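Local coordinates for protein flap endonuclease 1 (Methanocaldococcus jannaschii, PDB 1A76) that cleaves the 5' flaps that displacement synthesis raises at Okazaki fragments, using magnesium ions, and so serves DNA replication and repair, at residues D216-F220 with A247-L251. Sequence-based numbering, arbitrary orientation.
Sequences DIAIF and AKDVL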
loop_
_atom_site.group_PDB
_atom_site.type_symbol
_atom_site.label_atom_id
_atom_site.label_comp_id
_atom_site.label_asym_id
_atom_site.label_seq_id
_atom_site.Cartn_x
_atom_site.Cartn_y
_atom_site.Cartn_z
ATOM N N ASP A 216 -17.259 -5.498 9.537
ATOM C CA ASP A 216 -18.580 -5.812 9.006
ATOM C C ASP A 216 -19.063 -4.630 8.153
ATOM O O ASP A 216 -19.549 -4.819 7.039
ATOM C CB ASP A 216 -19.558 -6.098 10.153
ATOM C CG ASP A 216 -19.430 -7.521 10.701
ATOM O OD1 ASP A 216 -18.689 -8.340 10.118
ATOM O OD2 ASP A 216 -20.078 -7.822 11.727
ATOM N N ILE A 217 -18.911 -3.409 8.674
ATOM C CA ILE A 217 -19.305 -2.203 7.949
ATOM C C ILE A 217 -18.553 -2.211 6.612
ATOM O O ILE A 217 -19.138 -1.960 5.559
ATOM C CB ILE A 217 -18.933 -0.908 8.732
ATOM C CG1 ILE A 217 -19.825 -0.766 9.965
ATOM C CG2 ILE A 217 -19.112 0.318 7.837
ATOM C CD1 ILE A 217 -19.280 0.199 11.001
ATOM N N ALA A 218 -17.261 -2.531 6.665
ATOM C CA ALA A 218 -16.434 -2.597 5.470
ATOM C C ALA A 218 -16.980 -3.622 4.483
ATOM O O ALA A 218 -17.059 -3.368 3.274
ATOM C CB ALA A 218 -14.999 -2.956 5.846
ATOM N N ILE A 219 -17.348 -4.794 4.994
ATOM C CA ILE A 219 -17.878 -5.837 4.133
ATOM C C ILE A 219 -19.168 -5.360 3.460
ATOM O O ILE A 219 -19.343 -5.574 2.261
ATOM C CB ILE A 219 -18.090 -7.151 4.925
ATOM C CG1 ILE A 219 -16.714 -7.755 5.274
ATOM C CG2 ILE A 219 -18.879 -8.155 4.099
ATOM C CD1 ILE A 219 -16.763 -8.920 6.258
ATOM N N PHE A 220 -20.054 -4.706 4.215
ATOM C CA PHE A 220 -21.311 -4.170 3.663
ATOM C C PHE A 220 -21.022 -3.200 2.530
ATOM O O PHE A 220 -21.659 -3.235 1.475
ATOM C CB PHE A 220 -22.098 -3.378 4.720
ATOM C CG PHE A 220 -23.073 -4.202 5.514
ATOM C CD1 PHE A 220 -24.191 -4.764 4.904
ATOM C CD2 PHE A 220 -22.894 -4.381 6.881
ATOM C CE1 PHE A 220 -25.118 -5.488 5.648
ATOM C CE2 PHE A 220 -23.811 -5.100 7.631
ATOM C CZ PHE A 220 -24.930 -5.657 7.009
ATOM N N ALA A 247 -26.179 -7.352 12.089
ATOM C CA ALA A 247 -25.256 -7.278 10.954
ATOM C C ALA A 247 -24.683 -8.630 10.542
ATOM O O ALA A 247 -24.682 -8.979 9.358
ATOM C CB ALA A 247 -24.118 -6.328 11.281
ATOM N N LYS A 248 -24.189 -9.382 11.519
ATOM C CA LYS A 248 -23.597 -10.683 11.253
ATOM C C LYS A 248 -24.537 -11.680 10.562
ATOM O O LYS A 248 -24.133 -12.383 9.624
ATOM C CB LYS A 248 -23.050 -11.266 12.563
ATOM C CG LYS A 248 -21.903 -10.429 13.158
ATOM C CD LYS A 248 -21.811 -10.553 14.673
ATOM C CE LYS A 248 -20.780 -9.583 15.257
ATOM N NZ LYS A 248 -19.553 -9.476 14.402
ATOM N N ASP A 249 -25.778 -11.756 11.025
ATOM C CA ASP A 249 -26.748 -12.654 10.418
ATOM C C ASP A 249 -26.976 -12.209 8.981
ATOM O O ASP A 249 -27.026 -13.032 8.066
ATOM C CB ASP A 249 -28.074 -12.622 11.188
ATOM C CG ASP A 249 -28.015 -13.405 12.487
ATOM O OD1 ASP A 249 -27.270 -14.404 12.548
ATOM O OD2 ASP A 249 -28.715 -13.024 13.451
ATOM N N VAL A 250 -27.090 -10.899 8.786
ATOM C CA VAL A 250 -27.317 -10.331 7.460
ATOM C C VAL A 250 -26.194 -10.645 6.468
ATOM O O VAL A 250 -26.445 -10.977 5.306
ATOM C CB VAL A 250 -27.476 -8.793 7.546
ATOM C CG1 VAL A 250 -27.452 -8.198 6.154
ATOM C CG2 VAL A 250 -28.785 -8.430 8.277
ATOM N N LEU A 251 -24.954 -10.523 6.937
ATOM C CA LEU A 251 -23.770 -10.773 6.116
ATOM C C LEU A 251 -23.618 -12.251 5.753
ATOM O O LEU A 251 -23.206 -12.584 4.641
ATOM C CB LEU A 251 -22.518 -10.270 6.854
ATOM C CG LEU A 251 -21.944 -8.896 6.488
ATOM C CD1 LEU A 251 -22.985 -8.021 5.821
ATOM C CD2 LEU A 251 -21.406 -8.215 7.740
#
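The carboxylate of Asp-216 is gripped at both oxygens: Lys-248 NZ reaches OD2 at 3.2 Å in a salt bridge, while OD1 is hydrogen-bonded to Tyr-258 OH. The ammonium group meets OD2 on the syn side, 27° out of the carboxylate plane, and the two side chains cross at about a right angle. Lys-248 starts out directed away from the opposing helix and is brought back by a bend at its last torsion, which turns NZ towards the acid. With a lysine and a tyrosine hydroxyl on it, this buried carboxylate would probably be stabilised as the anion.

Alongside it, Leu-251 reaches across with its methyls divided: CD2 lies 3.6 Å from Asp-216 OD1, whereas CD1 sits over the centre of the Phe-220 ring, a CH-pi contact of 3.3 Å to the centroid, 13° off the normal. One helix pair, inclined at 37° along these segments, thus combines a salt bridge with apolar packing. Helix 211-221 is probably the first helix of the helix-three-turn-helix motif of FEN1 enzymes, with helix 235-244, which also packs on Phe-220, as the second; helix 247-254 follows. Ala-247 CB meets the ring edge in plane, 3.9 Å from Phe-220 CE2, and Val-250 CG1 lies near the plane too, 3.6 Å from Phe-220 CE1. Replacing Phe-220 by alanine removes the ring, which is likely to leave these two without their partner and Leu-251 CD1 without its CH-pi contact. On the flank, Ile-219 CG2 touches Leu-251 CG at 4.0 Å; the Ile-219 side chain is about 10 Å from that of Asp-224, a ligand of the second magnesium site.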